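Local coordinates for protein leucine aminopeptidase (Parabacteroides distasonis, PDB 3TC8) that binds zinc and probably acts as an M28-family exopeptidase, such as an aminopeptidase, or as a related glutaminyl-peptide cyclotransferase, at residues K95-A101 with G150-F156; T179-A183 with Y253-R258; G196-V202 with P261-N267. All blocks are in the same frame, centred on the assembly; numbering follows the deposited sequence.

Overall arrangement
From the N terminus, contact 1 is the first to close: strand 96-102 leads into helix 125-144, and the chain returns beside it as strand 150-156. Contacts 2 and 3 open only after that, and they cross, their segments alternating as 179-183, 196-202, 253-258 and 261-267. Contact 2 pairs helices 177-184 and 250-258; contact 3 pairs the strands that follow them, 195-200 and 262-266. Contacts 1 and 3 belong to one mixed sheet, joined where L98 O and I197 N lie 2.9 Å apart. Contact 2 lies against the sheet: F156 and I154 meet W182, F100 meets V254, and V254 meets S262.

Contact 1: residues K95-A101 with G150-F156; sequences KRVLLFA and GIDIIFF
Two extended strands, 96-101 and 150-156, run parallel, their axes 4.6 Å apart at closest approach and inclined by 20°. The register pairs R96 with G150 and continues one-to-one to A101 with F155, CA atoms 4.3 to 5.2 Å apart. K95 O, just before the strand, accepts from G150 N (2.8 Å); V97, L99 and A101 each donate and accept: V97 N to G150 O (2.9 Å) and D152 N to V97 O (3.0 Å), L99 N to D152 O and I154 N to L99 O (both 2.9 Å), A101 N to I154 O (3.1 Å) and F156 N to A101 O (2.8 Å). G150 leaves a notch on the face carrying R96, L98 and F100; a CB there would sit 2.1 Å from R96 NH1. The R96 guanidinium fills it (chi1 to chi3 m, t, p; chi4 73°), one face over G150 CA, and forms a salt bridge with D152 (chi1 m; NE to OD2 2.8 Å, NH2 to OD1 2.9 Å), whose carboxylate also meets Y191 and S88. The two strands and the intervening helix 125-144 form the parallel beta-alpha-beta unit of the M28 alpha/beta fold; its L135 touches L99, A101 and F155 on the other face. There L99 (mt) seats CD1 beside I151 CG2 (3.9 Å) and I153 CD1 (4.0 Å), three methyls in mutual contact. On the R96 face, L98 (tp) sets CD1 3.6 Å from I154 CD1. F100, with chi1 p, swings its ring away from strand 150-156, whereas F156 (chi1 m) turns back, CE2 3.6 Å from F100 CD2 and the ring planes at 89°.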
loop_
_atom_site.group_PDB
_atom_site.type_symbol
_atom_site.label_atom_id
_atom_site.label_comp_id
_atom_site.label_asym_id
_atom_site.label_seq_id
_atom_site.Cartn_x
_atom_site.Cartn_y
_atom_site.Cartn_z
ATOM N N LYS A 95 8.688 20.162 -4.778
ATOM C CA LYS A 95 9.437 19.033 -4.238
ATOM C C LYS A 95 8.485 18.184 -3.416
ATOM O O LYS A 95 7.869 18.653 -2.449
ATOM C CB LYS A 95 10.629 19.496 -3.404
ATOM C CG LYS A 95 11.531 20.472 -4.142
ATOM C CD LYS A 95 12.902 20.567 -3.503
ATOM C CE LYS A 95 13.586 21.901 -3.795
ATOM N NZ LYS A 95 13.045 22.975 -2.886
ATOM N N ARG A 96 8.321 16.946 -3.865
ATOM C CA ARG A 96 7.286 16.054 -3.339
ATOM C C ARG A 96 7.790 14.650 -3.150
ATOM O O ARG A 96 8.743 14.223 -3.803
ATOM C CB ARG A 96 6.098 16.028 -4.286
ATOM C CG ARG A 96 5.685 17.407 -4.717
ATOM C CD ARG A 96 4.290 17.466 -5.303
ATOM N NE ARG A 96 3.235 17.131 -4.342
ATOM C CZ ARG A 96 2.856 17.927 -3.361
ATOM N NH1 ARG A 96 3.338 19.174 -3.240
ATOM N NH2 ARG A 96 1.907 17.522 -2.516
ATOM N N VAL A 97 7.155 13.945 -2.205
ATOM C CA VAL A 97 7.327 12.531 -2.013
ATOM C C VAL A 97 5.966 11.866 -2.100
ATOM O O VAL A 97 4.991 12.366 -1.558
ATOM C CB VAL A 97 7.993 12.220 -0.668
ATOM C CG1 VAL A 97 7.957 10.738 -0.351
ATOM C CG2 VAL A 97 9.435 12.744 -0.699
ATOM N N LEU A 98 5.892 10.752 -2.826
ATOM C CA LEU A 98 4.719 9.936 -2.998
ATOM C C LEU A 98 4.741 8.747 -2.045
ATOM O O LEU A 98 5.669 7.963 -2.099
ATOM C CB LEU A 98 4.669 9.472 -4.444
ATOM C CG LEU A 98 3.547 8.480 -4.796
ATOM C CD1 LEU A 98 2.198 9.046 -4.594
ATOM C CD2 LEU A 98 3.755 7.931 -6.223
ATOM N N LEU A 99 3.681 8.620 -1.253
ATOM C CA LEU A 99 3.516 7.460 -0.338
ATOM C C LEU A 99 2.203 6.800 -0.739
ATOM O O LEU A 99 1.182 7.456 -0.857
ATOM C CB LEU A 99 3.433 7.936 1.118
ATOM C CG LEU A 99 4.608 8.750 1.621
ATOM C CD1 LEU A 99 4.345 9.183 3.092
ATOM C CD2 LEU A 99 5.927 8.023 1.522
ATOM N N PHE A 100 2.243 5.466 -0.916
ATOM C CA PHE A 100 1.079 4.806 -1.541
ATOM C C PHE A 100 0.879 3.421 -1.044
ATOM O O PHE A 100 1.745 2.802 -0.449
ATOM C CB PHE A 100 1.122 4.917 -3.080
ATOM C CG PHE A 100 2.326 4.335 -3.783
ATOM C CD1 PHE A 100 3.577 4.922 -3.715
ATOM C CD2 PHE A 100 2.181 3.245 -4.617
ATOM C CE1 PHE A 100 4.646 4.477 -4.442
ATOM C CE2 PHE A 100 3.275 2.784 -5.353
ATOM C CZ PHE A 100 4.476 3.385 -5.289
ATOM N N ALA A 101 -0.340 2.928 -1.261
ATOM C CA ALA A 101 -0.786 1.589 -0.842
ATOM C C ALA A 101 -2.075 1.281 -1.625
ATOM O O ALA A 101 -2.706 2.187 -2.111
ATOM C CB ALA A 101 -1.100 1.606 0.674
ATOM N N GLY A 150 6.452 18.551 -0.002
ATOM C CA GLY A 150 5.104 18.112 -0.292
ATOM C C GLY A 150 4.983 16.604 -0.154
ATOM O O GLY A 150 5.927 15.905 -0.455
ATOM N N ILE A 151 3.848 16.138 0.337
ATOM C CA ILE A 151 3.575 14.712 0.434
ATOM C C ILE A 151 2.270 14.428 -0.230
ATOM O O ILE A 151 1.251 15.083 0.044
ATOM C CB ILE A 151 3.454 14.242 1.913
ATOM C CG1 ILE A 151 4.739 14.572 2.713
ATOM C CG2 ILE A 151 3.149 12.757 1.950
ATOM C CD1 ILE A 151 5.996 13.837 2.316
ATOM N N ASP A 152 2.251 13.428 -1.107
ATOM C CA ASP A 152 1.006 12.900 -1.667
ATOM C C ASP A 152 0.814 11.494 -1.119
ATOM O O ASP A 152 1.704 10.675 -1.230
ATOM C CB ASP A 152 1.059 12.889 -3.189
ATOM C CG ASP A 152 1.354 14.266 -3.722
ATOM O OD1 ASP A 152 0.492 15.149 -3.521
ATOM O OD2 ASP A 152 2.474 14.461 -4.276
ATOM N N ILE A 153 -0.340 11.283 -0.514
ATOM C CA ILE A 153 -0.773 9.970 -0.031
ATOM C C ILE A 153 -1.726 9.447 -1.102
ATOM O O ILE A 153 -2.747 10.115 -1.349
ATOM C CB ILE A 153 -1.496 10.079 1.305
ATOM C CG1 ILE A 153 -0.710 10.819 2.395
ATOM C CG2 ILE A 153 -2.027 8.744 1.733
ATOM C CD1 ILE A 153 0.481 10.085 2.879
ATOM N N ILE A 154 -1.460 8.298 -1.654
ATOM C CA ILE A 154 -2.376 7.704 -2.641
ATOM C C ILE A 154 -2.774 6.293 -2.229
ATOM O O ILE A 154 -1.944 5.450 -1.986
ATOM C CB ILE A 154 -1.871 7.709 -4.097
ATOM C CG1 ILE A 154 -1.473 9.135 -4.490
ATOM C CG2 ILE A 154 -2.962 7.114 -4.997
ATOM C CD1 ILE A 154 -1.082 9.314 -5.978
ATOM N N PHE A 155 -4.112 6.120 -2.163
ATOM C CA PHE A 155 -4.705 4.811 -2.014
ATOM C C PHE A 155 -5.201 4.371 -3.408
ATOM O O PHE A 155 -6.164 4.914 -3.926
ATOM C CB PHE A 155 -5.827 4.824 -0.996
ATOM C CG PHE A 155 -5.447 5.416 0.357
ATOM C CD1 PHE A 155 -4.204 5.213 0.920
ATOM C CD2 PHE A 155 -6.385 6.162 1.039
ATOM C CE1 PHE A 155 -3.921 5.776 2.164
ATOM C CE2 PHE A 155 -6.099 6.699 2.315
ATOM C CZ PHE A 155 -4.839 6.481 2.840
ATOM N N PHE A 156 -4.490 3.402 -3.969
ATOM C CA PHE A 156 -4.810 2.876 -5.302
ATOM C C PHE A 156 -5.817 1.731 -5.192
ATOM O O PHE A 156 -5.734 0.884 -4.332
ATOM C CB PHE A 156 -3.537 2.395 -5.997
ATOM C CG PHE A 156 -2.645 3.507 -6.452
ATOM C CD1 PHE A 156 -3.012 4.337 -7.472
ATOM C CD2 PHE A 156 -1.379 3.690 -5.893
ATOM C CE1 PHE A 156 -2.192 5.330 -7.915
ATOM C CE2 PHE A 156 -0.560 4.714 -6.362
ATOM C CZ PHE A 156 -0.948 5.503 -7.391
#

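Contact 2: residues T179-A183 with Y253-R258; sequences TQFWA and YVISGR
Both segments are helical, 179-183 from helix 177-184 and 253-258 from the end of helix 250-258. Their axes run in nearly the same direction (signed crossing -25°), 9.0 Å apart at closest approach; CA atoms are nearest at A183 and G257 (4.9 Å) and at Q180 and Y253 (6.0 Å). T179 points its CA-to-CB bond at the other helix and, with chi1 m, places CG2 3.7 Å from V254 CG2 and 3.9 Å from Y253 CB; its hydroxyl bonds to D250. Q180, in the mt rotamer, lays its chain over the Y253 ring: CG is 3.7 Å from the ring centroid and 22° off the normal, a CH-pi contact. Q180 NE2 bonds to the backbone O of D173, and Y253 OH (chi1 m) to D173 OD1. W182 starts sideways; with chi1 t its indole reaches toward V254 and R258, CZ3 4.1 Å from V254 CG2 and 3.5 Å from R258 CG. R258 CD lies over the six-membered ring, 4.2 Å from its centroid, while the indole NE1 bonds to H187. A183 CB is 3.6 Å from Y253 O and occupies the space beside G257, where a CB would come within 2.6 Å of it. A183 O accepts hydrogen bonds from R258 NE (2.8 Å) and R258 NH2 (3.0 Å), with R258 at chi1 m, chi2 -93° and chi3 p and its NH1 bonded to Y191 O. Small residues at the close point, and helices set side by side on L98, F100, I154 and F156 of the central sheet, give the layered packing of the M28 alpha/beta fold.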
loop_
_atom_site.group_PDB
_atom_site.type_symbol
_atom_site.label_atom_id
_atom_site.label_comp_id
_atom_site.label_asym_id
_atom_site.label_seq_id
_atom_site.Cartn_x
_atom_site.Cartn_y
_atom_site.Cartn_z
ATOM N N THR A 179 -3.465 1.784 -10.324
ATOM C CA THR A 179 -2.189 2.424 -10.523
ATOM C C THR A 179 -1.895 2.588 -12.000
ATOM O O THR A 179 -1.394 3.628 -12.436
ATOM C CB THR A 179 -1.020 1.651 -9.860
ATOM O OG1 THR A 179 -1.365 1.456 -8.489
ATOM C CG2 THR A 179 0.261 2.452 -9.933
ATOM N N GLN A 180 -2.213 1.567 -12.802
ATOM C CA GLN A 180 -2.019 1.695 -14.230
ATOM C C GLN A 180 -2.786 2.890 -14.784
ATOM O O GLN A 180 -2.301 3.613 -15.656
ATOM C CB GLN A 180 -2.390 0.402 -14.959
ATOM C CG GLN A 180 -1.387 -0.763 -14.700
ATOM C CD GLN A 180 -1.802 -1.993 -15.441
ATOM O OE1 GLN A 180 -1.816 -1.978 -16.686
ATOM N NE2 GLN A 180 -2.213 -3.026 -14.751
ATOM N N PHE A 181 -4.055 3.055 -14.371
ATOM C CA PHE A 181 -4.867 4.141 -14.841
ATOM C C PHE A 181 -4.262 5.479 -14.424
ATOM O O PHE A 181 -4.119 6.380 -15.243
ATOM C CB PHE A 181 -6.282 4.022 -14.314
ATOM C CG PHE A 181 -7.156 5.159 -14.810
ATOM C CD1 PHE A 181 -7.749 5.069 -16.042
ATOM C CD2 PHE A 181 -7.310 6.316 -14.066
ATOM C CE1 PHE A 181 -8.479 6.129 -16.544
ATOM C CE2 PHE A 181 -8.078 7.389 -14.582
ATOM C CZ PHE A 181 -8.621 7.284 -15.817
ATOM N N TRP A 182 -3.915 5.617 -13.143
ATOM C CA TRP A 182 -3.393 6.860 -12.617
ATOM C C TRP A 182 -2.069 7.245 -13.283
ATOM O O TRP A 182 -1.820 8.405 -13.572
ATOM C CB TRP A 182 -3.205 6.711 -11.106
ATOM C CG TRP A 182 -2.525 7.900 -10.475
ATOM C CD1 TRP A 182 -3.091 9.069 -10.040
ATOM C CD2 TRP A 182 -1.108 8.025 -10.261
ATOM N NE1 TRP A 182 -2.105 9.890 -9.568
ATOM C CE2 TRP A 182 -0.875 9.286 -9.689
ATOM C CE3 TRP A 182 -0.034 7.173 -10.440
ATOM C CZ2 TRP A 182 0.401 9.700 -9.310
ATOM C CZ3 TRP A 182 1.250 7.595 -10.083
ATOM C CH2 TRP A 182 1.449 8.841 -9.528
ATOM N N ALA A 183 -1.215 6.255 -13.501
ATOM C CA ALA A 183 0.115 6.561 -14.010
ATOM C C ALA A 183 0.021 7.176 -15.412
ATOM O O ALA A 183 0.861 7.984 -15.796
ATOM C CB ALA A 183 1.007 5.349 -13.985
ATOM N N TYR A 253 4.438 0.081 -11.728
ATOM C CA TYR A 253 3.668 0.871 -12.648
ATOM C C TYR A 253 3.862 2.366 -12.431
ATOM O O TYR A 253 3.744 3.140 -13.367
ATOM C CB TYR A 253 2.205 0.417 -12.622
ATOM C CG TYR A 253 1.980 -0.951 -13.137
ATOM C CD1 TYR A 253 2.008 -1.214 -14.502
ATOM C CD2 TYR A 253 1.785 -2.004 -12.274
ATOM C CE1 TYR A 253 1.785 -2.509 -14.996
ATOM C CE2 TYR A 253 1.596 -3.312 -12.744
ATOM C CZ TYR A 253 1.589 -3.561 -14.087
ATOM O OH TYR A 253 1.368 -4.829 -14.535
ATOM N N VAL A 254 4.179 2.755 -11.192
ATOM C CA VAL A 254 4.576 4.136 -10.927
ATOM C C VAL A 254 5.930 4.400 -11.611
ATOM O O VAL A 254 6.086 5.441 -12.264
ATOM C CB VAL A 254 4.631 4.420 -9.434
ATOM C CG1 VAL A 254 5.217 5.794 -9.167
ATOM C CG2 VAL A 254 3.236 4.237 -8.790
ATOM N N ILE A 255 6.869 3.461 -11.516
ATOM C CA ILE A 255 8.183 3.580 -12.136
ATOM C C ILE A 255 8.028 3.686 -13.655
ATOM O O ILE A 255 8.540 4.608 -14.287
ATOM C CB ILE A 255 9.063 2.377 -11.730
ATOM C CG1 ILE A 255 9.429 2.451 -10.243
ATOM C CG2 ILE A 255 10.352 2.327 -12.614
ATOM C CD1 ILE A 255 9.935 1.078 -9.660
ATOM N N SER A 256 7.282 2.765 -14.242
ATOM C CA SER A 256 7.199 2.727 -15.699
ATOM C C SER A 256 6.365 3.870 -16.261
ATOM O O SER A 256 6.674 4.404 -17.339
ATOM C CB SER A 256 6.671 1.388 -16.179
ATOM O OG SER A 256 5.332 1.137 -15.796
ATOM N N GLY A 257 5.262 4.218 -15.600
ATOM C CA GLY A 257 4.318 5.193 -16.128
ATOM C C GLY A 257 4.627 6.639 -15.795
ATOM O O GLY A 257 4.295 7.543 -16.558
ATOM N N ARG A 258 5.198 6.891 -14.605
ATOM C CA ARG A 258 5.515 8.294 -14.167
ATOM C C ARG A 258 6.970 8.540 -14.019
ATOM O O ARG A 258 7.375 9.673 -13.736
ATOM C CB ARG A 258 4.936 8.715 -12.810
ATOM C CG ARG A 258 3.469 8.583 -12.623
ATOM C CD ARG A 258 2.645 9.833 -12.936
ATOM N NE ARG A 258 2.387 9.825 -14.363
ATOM C CZ ARG A 258 2.780 10.711 -15.252
ATOM N NH1 ARG A 258 3.430 11.826 -14.942
ATOM N NH2 ARG A 258 2.445 10.477 -16.494
#

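Contact 3: residues G196-V202 with P261-N267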
loop_
_atom_site.group_PDB
_atom_site.type_symbol
_atom_site.label_atom_id
_atom_site.label_comp_id
_atom_site.label_asym_id
_atom_site.label_seq_id
_atom_site.Cartn_x
_atom_site.Cartn_y
_atom_site.Cartn_z
ATOM N N GLY A 196 9.073 7.559 -4.523
ATOM C CA GLY A 196 7.872 6.953 -3.986
ATOM C C GLY A 196 8.179 5.793 -3.038
ATOM O O GLY A 196 9.157 5.072 -3.213
ATOM N N ILE A 197 7.313 5.629 -2.030
ATOM C CA ILE A 197 7.368 4.493 -1.123
ATOM C C ILE A 197 5.984 3.849 -1.087
ATOM O O ILE A 197 5.000 4.503 -0.718
ATOM C CB ILE A 197 7.785 4.843 0.310
ATOM C CG1 ILE A 197 9.183 5.512 0.319
ATOM C CG2 ILE A 197 7.764 3.607 1.183
ATOM C CD1 ILE A 197 9.536 6.059 1.711
ATOM N N LEU A 198 5.906 2.587 -1.499
ATOM C CA LEU A 198 4.734 1.737 -1.389
ATOM C C LEU A 198 4.824 0.917 -0.111
ATOM O O LEU A 198 5.843 0.310 0.156
ATOM C CB LEU A 198 4.695 0.807 -2.601
ATOM C CG LEU A 198 3.673 -0.332 -2.587
ATOM C CD1 LEU A 198 2.238 0.171 -2.469
ATOM C CD2 LEU A 198 3.819 -1.173 -3.831
ATOM N N LEU A 199 3.731 0.859 0.637
ATOM C CA LEU A 199 3.585 -0.028 1.768
ATOM C C LEU A 199 2.571 -1.097 1.358
ATOM O O LEU A 199 1.427 -0.758 1.011
ATOM C CB LEU A 199 3.065 0.699 2.998
ATOM C CG LEU A 199 3.870 1.928 3.476
ATOM C CD1 LEU A 199 3.264 2.492 4.747
ATOM C CD2 LEU A 199 5.323 1.565 3.613
ATOM N N ASP A 200 2.938 -2.344 1.482
ATOM C CA ASP A 200 2.037 -3.456 1.162
ATOM C C ASP A 200 2.306 -4.592 2.140
ATOM O O ASP A 200 3.444 -5.016 2.228
ATOM C CB ASP A 200 2.266 -3.887 -0.293
ATOM C CG ASP A 200 1.257 -4.869 -0.829
ATOM O OD1 ASP A 200 0.245 -5.163 -0.173
ATOM O OD2 ASP A 200 1.421 -5.360 -2.002
HETATM N N MSE A 201 1.308 -5.043 2.882
HETATM C CA MSE A 201 1.536 -6.119 3.860
HETATM C C MSE A 201 2.634 -5.770 4.868
HETATM O O MSE A 201 3.657 -6.452 4.973
HETATM C CB MSE A 201 1.784 -7.495 3.166
HETATM C CG MSE A 201 0.567 -7.958 2.356
HETATM SE SE MSE A 201 0.697 -9.670 1.625
HETATM C CE MSE A 201 0.086 -10.572 3.007
ATOM N N VAL A 202 2.368 -4.676 5.556
ATOM C CA VAL A 202 3.247 -4.115 6.565
ATOM C C VAL A 202 2.693 -4.235 7.983
ATOM O O VAL A 202 3.144 -3.539 8.882
ATOM C CB VAL A 202 3.626 -2.658 6.250
ATOM C CG1 VAL A 202 4.456 -2.586 4.971
ATOM C CG2 VAL A 202 2.423 -1.771 6.234
ATOM N N PRO A 261 11.225 7.080 -9.232
ATOM C CA PRO A 261 11.910 5.971 -8.562
ATOM C C PRO A 261 11.153 5.592 -7.284
ATOM O O PRO A 261 10.997 6.441 -6.418
ATOM C CB PRO A 261 13.317 6.519 -8.258
ATOM C CG PRO A 261 13.485 7.664 -9.249
ATOM C CD PRO A 261 12.099 8.261 -9.370
ATOM N N SER A 262 10.753 4.329 -7.183
ATOM C CA SER A 262 9.843 3.907 -6.106
ATOM C C SER A 262 10.266 2.574 -5.557
ATOM O O SER A 262 10.804 1.710 -6.277
ATOM C CB SER A 262 8.408 3.858 -6.594
ATOM O OG SER A 262 7.949 5.081 -7.078
ATOM N N ILE A 263 10.011 2.389 -4.270
ATOM C CA ILE A 263 10.316 1.164 -3.580
ATOM C C ILE A 263 9.053 0.556 -2.971
ATOM O O ILE A 263 8.037 1.242 -2.761
ATOM C CB ILE A 263 11.373 1.400 -2.486
ATOM C CG1 ILE A 263 10.816 2.120 -1.250
ATOM C CG2 ILE A 263 12.605 2.132 -3.070
ATOM C CD1 ILE A 263 11.751 2.059 -0.041
ATOM N N ASP A 264 9.170 -0.734 -2.643
ATOM C CA ASP A 264 8.111 -1.495 -1.985
ATOM C C ASP A 264 8.597 -2.019 -0.672
ATOM O O ASP A 264 9.611 -2.739 -0.654
ATOM C CB ASP A 264 7.674 -2.649 -2.901
ATOM C CG ASP A 264 6.373 -3.294 -2.528
ATOM O OD1 ASP A 264 5.711 -2.948 -1.538
ATOM O OD2 ASP A 264 5.981 -4.244 -3.325
ATOM N N ILE A 265 7.917 -1.647 0.415
ATOM C CA ILE A 265 8.132 -2.196 1.742
ATOM C C ILE A 265 7.025 -3.222 1.919
ATOM O O ILE A 265 5.845 -2.863 2.024
ATOM C CB ILE A 265 8.063 -1.102 2.835
ATOM C CG1 ILE A 265 9.064 0.033 2.560
ATOM C CG2 ILE A 265 8.263 -1.722 4.214
ATOM C CD1 ILE A 265 9.039 1.158 3.527
ATOM N N ILE A 266 7.402 -4.494 1.950
ATOM C CA ILE A 266 6.467 -5.619 1.869
ATOM C C ILE A 266 7.030 -6.826 2.553
ATOM O O ILE A 266 8.201 -7.155 2.385
ATOM C CB ILE A 266 6.078 -5.914 0.383
ATOM C CG1 ILE A 266 5.132 -7.113 0.299
ATOM C CG2 ILE A 266 7.288 -6.104 -0.516
ATOM C CD1 ILE A 266 4.448 -7.265 -1.056
ATOM N N ASN A 267 6.200 -7.495 3.328
ATOM C CA ASN A 267 6.597 -8.748 3.972
ATOM C C ASN A 267 6.901 -9.806 2.899
ATOM O O ASN A 267 6.026 -10.162 2.104
ATOM C CB ASN A 267 5.442 -9.141 4.899
ATOM C CG ASN A 267 5.768 -10.298 5.836
ATOM O OD1 ASN A 267 6.903 -10.823 5.864
ATOM N ND2 ASN A 267 4.761 -10.703 6.613
HETATM O O HOH W 1 2.951 -8.391 6.952
#
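Hydrogen bonds pass between these parallel strands in strict turn. G196 N donates to P261 O (2.9 Å), and I263 N to G196 O (3.0 Å). L198 N then gives to I263 O (2.8 Å), I265 N to L198 O (2.9 Å) and D200 N to I265 O (3.0 Å). D200 O is 3.9 Å from N267 N, too far to continue the series. Selenomethionine M201, with positive phi (56°), turns its carbonyl across, and N267 N donates instead to M201 O (3.2 Å). Water 1 bridges the same place, accepting from N267 ND2 (3.0 Å) and donating weakly to M201 O (2.9 Å); N267 OD1 is satisfied by T208 N and V202 N by S130 OG. The outward-facing D264 N bonds to S215 OG, and S262 OG to I260 O. D200 and D264 both bring their carboxylates close to that of D249. I265 CD1 packs on I197 CG2 (3.6 Å) and L199 CD2 (3.7 Å). In the M28 alpha/beta sheet the C-terminal ends of these strands reach the zinc site: D200 touches zinc ligand D127, and the M201 side chain is about 6 Å from the ion. Strand 262-266 is the sheet's edge in this chain, while I197 and L199 bond on their other side to strand 96-102. Helices 125-144 and 213-233 cover the face of I197, L199, I263 and I265, and helix 250-258 covers that of L198, S262 and D264.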